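Local coordinates for F5/8 type C domain protein (Clostridium perfringens, PDB 7JRM) that probably binds mucin-type glycans through its carbohydrate-binding module, as part of the multidomain O-glycopeptidase ZmpB, at residues S54-V59 with S74-V79; E20-M25 with S47-G52; D144-W149 with L190-R195; T84-L89 with A221-L226. All blocks are in the same frame, centred on the assembly; numbering follows the deposited sequence.

Overall arrangement
Three of the contacts join neighbouring strands, and interaction 2 joins two loops. Interactions 1 and 2 lie in the Ig-like domain, with centres about 8 Å apart, and share the Phe49-Phe57 ring contact. Interactions 3 and 4 lie in the NPCBM/NEW2 domain, the carbohydrate-binding module, with centres about 9 Å apart. They meet where strand 145-152 pairs with strand 215-224. Along the chain interaction 2 closes before interaction 1 opens, and the loop that interaction 4 closes encloses interaction 3. The two domains pack together: Ile56 of interaction 1 touches Ile145 and Arg195 of interaction 3 and Leu226 of interaction 4. Interaction 2 touches neither 3 nor 4, with nearest atoms about 8 and 4 Å away.

Interaction 1. Residues S54-V59 with S74-V79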
# COMPACT_ATOMS: atom_id res chain seq x y z
N SER A 54 -10.67 -16.22 -0.86
CA SER A 54 -12.00 -16.29 -1.44
C SER A 54 -12.45 -17.75 -1.53
O SER A 54 -11.69 -18.61 -1.97
CB SER A 54 -12.01 -15.65 -2.83
OG SER A 54 -13.30 -15.71 -3.41
N GLY A 55 -13.68 -18.00 -1.12
CA GLY A 55 -14.21 -19.35 -1.16
C GLY A 55 -15.49 -19.45 -0.35
O GLY A 55 -15.99 -18.47 0.21
N ILE A 56 -16.02 -20.68 -0.31
CA ILE A 56 -17.22 -21.00 0.45
C ILE A 56 -16.81 -21.99 1.53
O ILE A 56 -16.50 -23.15 1.25
CB ILE A 56 -18.32 -21.58 -0.45
CG1 ILE A 56 -18.64 -20.62 -1.59
CG2 ILE A 56 -19.57 -21.87 0.37
CD1 ILE A 56 -19.37 -21.26 -2.75
N PHE A 57 -16.82 -21.53 2.78
CA PHE A 57 -16.32 -22.29 3.91
C PHE A 57 -17.48 -22.76 4.79
O PHE A 57 -18.51 -22.09 4.90
CB PHE A 57 -15.34 -21.46 4.75
CG PHE A 57 -14.32 -20.73 3.93
CD1 PHE A 57 -13.14 -21.35 3.55
CD2 PHE A 57 -14.54 -19.42 3.53
CE1 PHE A 57 -12.20 -20.67 2.80
CE2 PHE A 57 -13.61 -18.74 2.77
CZ PHE A 57 -12.44 -19.37 2.41
N THR A 58 -17.30 -23.93 5.40
CA THR A 58 -18.30 -24.53 6.28
C THR A 58 -17.85 -24.39 7.73
O THR A 58 -16.69 -24.67 8.05
CB THR A 58 -18.50 -26.01 5.93
OG1 THR A 58 -18.96 -26.12 4.57
CG2 THR A 58 -19.53 -26.64 6.86
N VAL A 59 -18.77 -23.96 8.59
CA VAL A 59 -18.50 -23.81 10.02
C VAL A 59 -19.60 -24.51 10.79
O VAL A 59 -20.79 -24.35 10.48
CB VAL A 59 -18.41 -22.32 10.44
CG1 VAL A 59 -17.93 -22.21 11.87
CG2 VAL A 59 -17.49 -21.55 9.50
N SER A 74 -24.98 -26.08 11.50
CA SER A 74 -23.96 -25.82 10.50
C SER A 74 -24.45 -24.78 9.51
O SER A 74 -25.64 -24.72 9.19
CB SER A 74 -23.56 -27.11 9.77
OG SER A 74 -22.83 -26.81 8.59
N ARG A 75 -23.52 -23.97 9.02
CA ARG A 75 -23.82 -22.96 8.02
C ARG A 75 -22.55 -22.66 7.23
O ARG A 75 -21.44 -22.89 7.70
CB ARG A 75 -24.39 -21.68 8.65
CG ARG A 75 -23.47 -21.02 9.67
CD ARG A 75 -22.68 -19.87 9.06
NE ARG A 75 -22.09 -19.00 10.07
CZ ARG A 75 -22.68 -17.91 10.55
NH1 ARG A 75 -23.87 -17.54 10.11
NH2 ARG A 75 -22.06 -17.17 11.47
N THR A 76 -22.74 -22.15 6.02
CA THR A 76 -21.64 -21.82 5.13
C THR A 76 -21.43 -20.31 5.08
O THR A 76 -22.37 -19.53 5.20
CB THR A 76 -21.88 -22.36 3.72
OG1 THR A 76 -23.07 -21.76 3.18
CG2 THR A 76 -22.05 -23.87 3.74
N ILE A 77 -20.17 -19.91 4.89
CA ILE A 77 -19.79 -18.51 4.79
C ILE A 77 -18.97 -18.34 3.52
O ILE A 77 -17.88 -18.91 3.40
CB ILE A 77 -18.99 -18.03 6.02
CG1 ILE A 77 -19.85 -18.12 7.28
CG2 ILE A 77 -18.50 -16.61 5.80
CD1 ILE A 77 -19.19 -17.55 8.51
N ALA A 78 -19.49 -17.56 2.58
CA ALA A 78 -18.84 -17.34 1.29
C ALA A 78 -18.15 -15.98 1.27
O ALA A 78 -18.69 -14.98 1.74
CB ALA A 78 -19.85 -17.42 0.15
N VAL A 79 -16.93 -15.96 0.72
CA VAL A 79 -16.16 -14.74 0.55
C VAL A 79 -16.00 -14.52 -0.95
O VAL A 79 -15.24 -15.24 -1.61
CB VAL A 79 -14.79 -14.82 1.25
CG1 VAL A 79 -14.00 -13.54 1.00
CG2 VAL A 79 -14.97 -15.07 2.74
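Val79, Val59 and Phe57 carry this antiparallel beta hairpin of the Ig-like domain, formed by strands 55-64 and 70-79. All three side chains lie on the same face of the sheet, together with Ile77 and Arg75. Val79 CG2 meets the ring of Phe57 at its edge, in the ring plane, 3.9 Å from CE2. In Phe57, CG stands anti to the carbonyl carbon (chi1 -46°), and the ring runs back past Ile77 O toward Val79. The other side of the hairpin has Ile56 beside Ala78 and Thr76, with Ile56 CG1 3.8 Å from Ala78 CB. Ile56 and Ala78 also touch Ile145 of the carbohydrate-binding module, and this face forms part of the domain interface.

Phe57 and Ile77 form a hydrogen-bonded pair. Phe57 N gives a nearly straight bond to Ile77 O (2.9 Å, 176° at the hydrogen), from well above the carbonyl plane. Val59 and Arg75 form the next such pair, with Val59 N 3.0 Å from Arg75 O. Val59 CG2 lies 4.5 Å from Ile77 CD1, a looser apolar contact. The guanidinium of Arg75 turns to other partners. Its NE bonds to Tyr61 OH, while NH2 bonds to the carbonyl oxygens of Leu24 and Lys26.

At the Ser54 end, Val79 N bonds to Gly55 O at 2.7 Å. Val79 O takes a bond from the Ser54 hydroxyl. Ser54 OG is anti to its own backbone N and sits 2.7 Å from Val79 O, tilted 18° from the carbonyl plane.

Interaction 2. Residues E20-M25 with S47-G52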
# COMPACT_ATOMS: atom_id res chain seq x y z
N GLU A 20 -14.34 -7.01 3.37
CA GLU A 20 -15.10 -7.00 4.61
C GLU A 20 -14.47 -7.92 5.64
O GLU A 20 -13.86 -8.94 5.31
CB GLU A 20 -16.55 -7.41 4.35
CG GLU A 20 -17.34 -6.40 3.54
CD GLU A 20 -18.70 -6.93 3.12
OE1 GLU A 20 -18.80 -8.11 2.73
OE2 GLU A 20 -19.68 -6.15 3.17
N LYS A 21 -14.62 -7.54 6.91
CA LYS A 21 -14.11 -8.34 8.02
C LYS A 21 -15.10 -9.45 8.34
O LYS A 21 -16.26 -9.17 8.69
CB LYS A 21 -13.85 -7.46 9.24
CG LYS A 21 -13.26 -8.20 10.43
CD LYS A 21 -11.89 -8.77 10.10
CE LYS A 21 -11.10 -9.08 11.36
NZ LYS A 21 -9.86 -9.85 11.07
N VAL A 22 -14.66 -10.70 8.24
CA VAL A 22 -15.54 -11.84 8.43
C VAL A 22 -15.73 -12.08 9.93
O VAL A 22 -14.77 -12.31 10.66
CB VAL A 22 -14.98 -13.09 7.74
CG1 VAL A 22 -15.62 -14.35 8.32
CG2 VAL A 22 -15.22 -13.02 6.24
N ASP A 23 -16.98 -12.01 10.38
CA ASP A 23 -17.35 -12.36 11.75
C ASP A 23 -17.96 -13.76 11.72
O ASP A 23 -19.09 -13.94 11.25
CB ASP A 23 -18.33 -11.34 12.33
CG ASP A 23 -18.71 -11.65 13.76
OD1 ASP A 23 -17.98 -12.40 14.44
OD2 ASP A 23 -19.76 -11.13 14.22
N LEU A 24 -17.21 -14.74 12.22
CA LEU A 24 -17.65 -16.13 12.17
C LEU A 24 -18.87 -16.38 13.05
O LEU A 24 -19.53 -17.41 12.88
CB LEU A 24 -16.51 -17.06 12.59
CG LEU A 24 -15.36 -17.20 11.60
CD1 LEU A 24 -14.33 -18.18 12.14
CD2 LEU A 24 -15.86 -17.65 10.24
N MET A 25 -19.18 -15.48 13.97
CA MET A 25 -20.32 -15.63 14.87
C MET A 25 -21.51 -14.77 14.46
O MET A 25 -22.50 -14.71 15.20
CB MET A 25 -19.90 -15.31 16.30
CG MET A 25 -18.76 -16.16 16.82
SD MET A 25 -19.29 -17.85 17.17
CE MET A 25 -20.76 -17.53 18.14
N SER A 47 -14.47 -26.18 11.27
CA SER A 47 -14.40 -25.10 10.29
C SER A 47 -13.20 -25.30 9.38
O SER A 47 -12.14 -25.73 9.84
CB SER A 47 -14.31 -23.73 10.98
OG SER A 47 -14.26 -22.68 10.02
N ASP A 48 -13.38 -25.00 8.10
CA ASP A 48 -12.30 -24.99 7.12
C ASP A 48 -12.01 -23.58 6.62
O ASP A 48 -11.51 -23.40 5.50
CB ASP A 48 -12.62 -25.92 5.95
CG ASP A 48 -13.91 -25.54 5.23
OD1 ASP A 48 -14.59 -24.59 5.67
OD2 ASP A 48 -14.24 -26.20 4.22
N PHE A 49 -12.31 -22.58 7.44
CA PHE A 49 -12.21 -21.18 7.03
C PHE A 49 -10.76 -20.70 7.06
O PHE A 49 -10.01 -21.02 7.98
CB PHE A 49 -13.08 -20.31 7.93
CG PHE A 49 -12.92 -18.84 7.69
CD1 PHE A 49 -13.53 -18.23 6.60
CD2 PHE A 49 -12.17 -18.05 8.55
CE1 PHE A 49 -13.39 -16.88 6.37
CE2 PHE A 49 -12.03 -16.70 8.33
CZ PHE A 49 -12.64 -16.11 7.24
N VAL A 50 -10.39 -19.93 6.04
CA VAL A 50 -9.07 -19.30 5.96
C VAL A 50 -9.27 -17.82 5.69
O VAL A 50 -9.99 -17.45 4.76
CB VAL A 50 -8.20 -19.93 4.86
CG1 VAL A 50 -6.73 -19.62 5.11
CG2 VAL A 50 -8.42 -21.43 4.76
N GLU A 51 -8.64 -16.98 6.51
CA GLU A 51 -8.74 -15.54 6.31
C GLU A 51 -7.99 -15.12 5.05
O GLU A 51 -7.04 -15.78 4.61
CB GLU A 51 -8.17 -14.79 7.51
CG GLU A 51 -8.98 -14.93 8.79
CD GLU A 51 -9.96 -13.79 8.99
OE1 GLU A 51 -9.91 -12.82 8.21
OE2 GLU A 51 -10.77 -13.87 9.94
N GLY A 52 -8.42 -14.01 4.46
CA GLY A 52 -7.79 -13.50 3.26
C GLY A 52 -7.86 -14.44 2.08
O GLY A 52 -6.97 -14.42 1.22
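Phe49 receives Val22 and Leu24 in a small apolar cluster between two loops of the Ig-like domain. The contact is mostly hydrophobic. Leu24 CD2 makes a CH-pi contact over one face of the Phe49 ring. It lies 4.2 Å from the ring centroid and 15° off the normal, offset toward the rim. Val22 and Phe49 reach toward each other tip to tip, with Val22 CG1 3.6 Å from Phe49 CZ. Phe49 CB already points toward the 20-25 loop, and CG continues anti to the backbone N (chi1 173°).

The charged pair is loose. Lys21 NZ and Glu51 OE1 are 4.1 Å apart, beyond a salt bridge, and their side chains cross at about a right angle. The attraction is probably modest at this exposed site.

One polar bond shapes the 47-52 loop itself. Phe49 N donates to Ser47 OG at 3.2 Å, an ST turn that runs from Ser47 to the aromatic residue itself.

The cluster rests against the hairpin of strands 55-64 and 70-79. Phe49 packs edge-to-face with Phe57 of the first strand. Val22 touches Val79 and Leu24 touches Ile77, both on the second.

Interaction 3. Residues D144-W149 with L190-R195; sequences DIFDTW and LVVDVR
Phe146 and Val192 lie side by side and point the same way, a hydrogen-bonded antiparallel pair in the NPCBM/NEW2 beta-sandwich. Val192 CG2 meets the ring at its edge, 4.2 Å from Phe146 CD2. The ring runs on toward strands 163-170 and 199-205, where it touches Val168, Ile200 and Leu202. Val194 CG1 packs against Phe146 CB at the root of the side chain. Thr148 and Leu190 are also aligned, with Thr148 CG2 3.9 Å from Leu190 CB.

On the opposite face side chains cross obliquely instead: Ile145 CG2 lies 3.7 Å from Val191 CG1. This end of the face packs against Ile56 of the Ig-like domain. Asp147 also crosses Val191, with OD1 3.4 Å from Val191 CG2. Its OD2 forms salt bridges with Arg189 and Arg224, two positive partners that probably stabilise the buried charge.

Beyond the paired strands, Val194 N bonds to Asp144 O. Asp193 then opens an Asx turn, its OD1 accepting from Arg195 N. Arg195 folds back and grips the same carboxylate side-on through NE and NH2. Asp193 OD2 lies 2.8 Å from Arg195 NH2, on its syn lone pair and close to the guanidinium plane.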
# COMPACT_ATOMS: atom_id res chain seq x y z
N ASP A 144 -21.40 -18.44 -8.71
CA ASP A 144 -21.10 -19.21 -7.52
C ASP A 144 -22.14 -19.06 -6.42
O ASP A 144 -22.58 -20.06 -5.84
CB ASP A 144 -19.71 -18.82 -6.98
CG ASP A 144 -18.60 -19.06 -7.98
OD1 ASP A 144 -18.50 -20.19 -8.50
OD2 ASP A 144 -17.83 -18.11 -8.24
N ILE A 145 -22.54 -17.83 -6.11
CA ILE A 145 -23.40 -17.55 -4.97
C ILE A 145 -24.54 -16.65 -5.42
O ILE A 145 -24.34 -15.70 -6.18
CB ILE A 145 -22.60 -16.89 -3.82
CG1 ILE A 145 -21.70 -17.91 -3.14
CG2 ILE A 145 -23.53 -16.23 -2.81
CD1 ILE A 145 -22.46 -18.99 -2.39
N PHE A 146 -25.75 -16.96 -4.95
CA PHE A 146 -26.91 -16.09 -5.12
C PHE A 146 -27.27 -15.47 -3.77
O PHE A 146 -27.46 -16.19 -2.79
CB PHE A 146 -28.11 -16.85 -5.69
CG PHE A 146 -29.38 -16.05 -5.68
CD1 PHE A 146 -29.53 -14.95 -6.50
CD2 PHE A 146 -30.42 -16.40 -4.84
CE1 PHE A 146 -30.69 -14.21 -6.49
CE2 PHE A 146 -31.60 -15.67 -4.83
CZ PHE A 146 -31.73 -14.57 -5.65
N ASP A 147 -27.37 -14.14 -3.74
CA ASP A 147 -27.63 -13.40 -2.52
C ASP A 147 -28.77 -12.42 -2.76
O ASP A 147 -28.81 -11.75 -3.79
CB ASP A 147 -26.36 -12.65 -2.07
CG ASP A 147 -26.48 -12.09 -0.67
OD1 ASP A 147 -27.47 -12.40 0.02
OD2 ASP A 147 -25.56 -11.36 -0.25
N THR A 148 -29.68 -12.33 -1.80
CA THR A 148 -30.86 -11.48 -1.97
C THR A 148 -31.50 -11.20 -0.62
O THR A 148 -31.37 -11.98 0.33
CB THR A 148 -31.88 -12.13 -2.91
OG1 THR A 148 -32.94 -11.20 -3.17
CG2 THR A 148 -32.47 -13.39 -2.28
N TRP A 149 -32.19 -10.06 -0.55
CA TRP A 149 -33.14 -9.77 0.51
C TRP A 149 -34.55 -10.02 -0.02
O TRP A 149 -34.84 -9.80 -1.20
CB TRP A 149 -33.02 -8.31 0.98
CG TRP A 149 -31.77 -7.99 1.74
CD1 TRP A 149 -30.69 -7.30 1.27
CD2 TRP A 149 -31.47 -8.34 3.10
NE1 TRP A 149 -29.73 -7.19 2.26
CE2 TRP A 149 -30.19 -7.82 3.39
CE3 TRP A 149 -32.16 -9.03 4.10
CZ2 TRP A 149 -29.58 -7.98 4.63
CZ3 TRP A 149 -31.55 -9.19 5.33
CH2 TRP A 149 -30.28 -8.67 5.59
N LEU A 190 -31.28 -14.46 1.91
CA LEU A 190 -31.11 -15.79 1.34
C LEU A 190 -29.80 -15.83 0.57
O LEU A 190 -29.61 -15.07 -0.38
CB LEU A 190 -32.28 -16.16 0.42
CG LEU A 190 -33.67 -16.23 1.06
CD1 LEU A 190 -34.72 -16.54 0.01
CD2 LEU A 190 -33.71 -17.25 2.19
N VAL A 191 -28.89 -16.70 1.00
CA VAL A 191 -27.59 -16.88 0.35
C VAL A 191 -27.51 -18.33 -0.09
O VAL A 191 -27.43 -19.24 0.74
CB VAL A 191 -26.43 -16.52 1.29
CG1 VAL A 191 -25.10 -16.65 0.56
CG2 VAL A 191 -26.61 -15.12 1.84
N VAL A 192 -27.53 -18.56 -1.41
CA VAL A 192 -27.67 -19.89 -1.98
C VAL A 192 -26.44 -20.22 -2.81
O VAL A 192 -25.99 -19.40 -3.62
CB VAL A 192 -28.94 -20.00 -2.84
CG1 VAL A 192 -29.15 -21.43 -3.30
CG2 VAL A 192 -30.15 -19.50 -2.06
N ASP A 193 -25.90 -21.42 -2.61
CA ASP A 193 -24.84 -21.94 -3.46
C ASP A 193 -25.42 -22.34 -4.81
O ASP A 193 -26.33 -23.17 -4.88
CB ASP A 193 -24.18 -23.14 -2.78
CG ASP A 193 -22.88 -23.57 -3.45
OD1 ASP A 193 -22.63 -23.16 -4.60
OD2 ASP A 193 -22.12 -24.33 -2.82
N VAL A 194 -24.90 -21.74 -5.88
CA VAL A 194 -25.38 -22.04 -7.23
C VAL A 194 -24.22 -22.49 -8.10
O VAL A 194 -24.24 -22.32 -9.32
CB VAL A 194 -26.10 -20.82 -7.85
CG1 VAL A 194 -27.35 -20.48 -7.04
CG2 VAL A 194 -25.16 -19.63 -7.93
N ARG A 195 -23.20 -23.07 -7.47
CA ARG A 195 -22.00 -23.48 -8.20
C ARG A 195 -22.32 -24.59 -9.19
O ARG A 195 -23.02 -25.55 -8.88
CB ARG A 195 -20.92 -23.95 -7.22
CG ARG A 195 -20.00 -22.85 -6.74
CD ARG A 195 -18.94 -23.40 -5.79
NE ARG A 195 -19.54 -24.05 -4.62
CZ ARG A 195 -18.83 -24.60 -3.64
NH1 ARG A 195 -17.51 -24.59 -3.68
NH2 ARG A 195 -19.46 -25.16 -2.61

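Interaction 4. Residues T84-L89 with A221-L226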
# COMPACT_ATOMS: atom_id res chain seq x y z
N THR A 84 -23.05 -9.35 -9.73
CA THR A 84 -23.88 -9.03 -10.88
C THR A 84 -25.33 -8.99 -10.43
O THR A 84 -25.88 -10.01 -9.99
CB THR A 84 -23.71 -10.05 -12.01
OG1 THR A 84 -22.32 -10.16 -12.35
CG2 THR A 84 -24.50 -9.63 -13.24
N GLN A 85 -25.95 -7.82 -10.52
CA GLN A 85 -27.36 -7.69 -10.16
C GLN A 85 -28.23 -8.46 -11.15
O GLN A 85 -27.99 -8.44 -12.36
CB GLN A 85 -27.77 -6.22 -10.14
CG GLN A 85 -27.16 -5.41 -9.01
CD GLN A 85 -27.88 -5.62 -7.69
OE1 GLN A 85 -29.03 -6.06 -7.66
NE2 GLN A 85 -27.21 -5.29 -6.59
N LEU A 86 -29.23 -9.17 -10.61
CA LEU A 86 -30.15 -9.89 -11.48
C LEU A 86 -30.95 -8.94 -12.35
O LEU A 86 -31.27 -9.25 -13.51
CB LEU A 86 -31.08 -10.77 -10.64
CG LEU A 86 -30.70 -12.25 -10.53
CD1 LEU A 86 -29.32 -12.41 -9.92
CD2 LEU A 86 -31.74 -13.00 -9.71
N SER A 87 -31.29 -7.76 -11.82
CA SER A 87 -32.01 -6.76 -12.60
C SER A 87 -31.15 -6.18 -13.72
O SER A 87 -31.69 -5.57 -14.64
CB SER A 87 -32.50 -5.64 -11.68
OG SER A 87 -31.43 -4.83 -11.25
N ASP A 88 -29.83 -6.35 -13.65
CA ASP A 88 -28.94 -5.98 -14.75
C ASP A 88 -28.80 -7.09 -15.78
O ASP A 88 -28.01 -6.94 -16.72
CB ASP A 88 -27.56 -5.60 -14.20
CG ASP A 88 -27.57 -4.28 -13.47
OD1 ASP A 88 -28.61 -3.58 -13.52
OD2 ASP A 88 -26.55 -3.93 -12.84
N LEU A 89 -29.53 -8.19 -15.62
CA LEU A 89 -29.55 -9.30 -16.57
C LEU A 89 -30.96 -9.47 -17.11
O LEU A 89 -31.90 -8.79 -16.70
CB LEU A 89 -29.05 -10.59 -15.91
CG LEU A 89 -27.59 -10.62 -15.45
CD1 LEU A 89 -27.39 -11.69 -14.39
CD2 LEU A 89 -26.67 -10.87 -16.64
N ALA A 221 -31.10 -8.55 -5.20
CA ALA A 221 -30.82 -9.89 -5.70
C ALA A 221 -29.67 -9.85 -6.69
O ALA A 221 -29.73 -9.13 -7.69
CB ALA A 221 -32.07 -10.49 -6.34
N LYS A 222 -28.62 -10.62 -6.41
CA LYS A 222 -27.41 -10.53 -7.22
C LYS A 222 -26.64 -11.84 -7.14
O LYS A 222 -26.72 -12.57 -6.15
CB LYS A 222 -26.52 -9.37 -6.76
CG LYS A 222 -26.05 -9.49 -5.32
CD LYS A 222 -25.29 -8.25 -4.87
CE LYS A 222 -25.05 -8.26 -3.37
NZ LYS A 222 -24.54 -6.95 -2.88
N PHE A 223 -25.89 -12.12 -8.20
CA PHE A 223 -24.92 -13.21 -8.18
C PHE A 223 -23.62 -12.71 -7.58
O PHE A 223 -23.27 -11.53 -7.67
CB PHE A 223 -24.67 -13.74 -9.59
CG PHE A 223 -25.80 -14.56 -10.15
CD1 PHE A 223 -26.17 -15.75 -9.54
CD2 PHE A 223 -26.48 -14.15 -11.28
CE1 PHE A 223 -27.21 -16.51 -10.06
CE2 PHE A 223 -27.52 -14.90 -11.80
CZ PHE A 223 -27.88 -16.08 -11.18
N ARG A 224 -22.89 -13.63 -6.95
CA ARG A 224 -21.59 -13.31 -6.36
C ARG A 224 -20.61 -14.41 -6.72
O ARG A 224 -20.89 -15.59 -6.52
CB ARG A 224 -21.69 -13.16 -4.83
CG ARG A 224 -22.69 -12.11 -4.37
CD ARG A 224 -22.86 -12.14 -2.86
NE ARG A 224 -21.66 -11.69 -2.16
CZ ARG A 224 -21.65 -10.75 -1.23
NH1 ARG A 224 -20.51 -10.40 -0.64
NH2 ARG A 224 -22.78 -10.13 -0.89
N ASN A 225 -19.45 -14.02 -7.25
CA ASN A 225 -18.45 -14.96 -7.72
C ASN A 225 -17.21 -14.91 -6.84
O ASN A 225 -16.85 -13.86 -6.30
CB ASN A 225 -18.06 -14.67 -9.17
CG ASN A 225 -19.02 -15.30 -10.16
OD1 ASN A 225 -20.09 -15.77 -9.79
ND2 ASN A 225 -18.63 -15.30 -11.43
N LEU A 226 -16.55 -16.06 -6.71
CA LEU A 226 -15.28 -16.11 -6.01
C LEU A 226 -14.24 -15.28 -6.76
O LEU A 226 -14.30 -15.13 -7.98
CB LEU A 226 -14.80 -17.56 -5.87
CG LEU A 226 -15.78 -18.54 -5.23
CD1 LEU A 226 -15.16 -19.92 -5.10
CD2 LEU A 226 -16.24 -18.02 -3.87
O HOH W 1 -31.10 -7.25 -8.81
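Phe223 faces Leu86 and Leu89 where short strand 83-85 pairs antiparallel with strand 215-224. Its CB starts beside Thr84 O, at 3.9 Å. CG stands anti to the carbonyl carbon (chi1 -73°) and is 4.1 Å from Leu86 CD1. Further out, CD2 and CE2 each lie 3.6 Å from Leu86 CD1. This methyl sits over one ring face, 3.9 Å from the centroid, in a CH-pi contact offset toward the rim. The same two ring atoms meet Leu89 CD1, which comes to the edge near the ring plane. CZ, at the tip, still has Leu86 CD1 within 4.1 Å. Both leucines cross the phenylalanine side chain at about a right angle.

The backbones set this position. Thr84 and Phe223 exchange two bonds, Phe223 N to Thr84 O at 2.8 Å and Thr84 N to Phe223 O. Leu86 N adds a nearly straight bond to Ala221 O (174° at the hydrogen). A water also donates to Ala221 O, at 2.6 Å, and accepts from Ser87 N, tying the turn after the strand to the same carbonyl.

On its other edge, strand 215-224 pairs with strand 145-152 through Lys222 with Asp147 and Arg224 with Ile145. Leu86 touches Phe146 of that strand and Leu202 of strand 199-205. Phe223 reaches Ile200 of strand 199-205 and stacks on Tyr143, just ahead of strand 145-152.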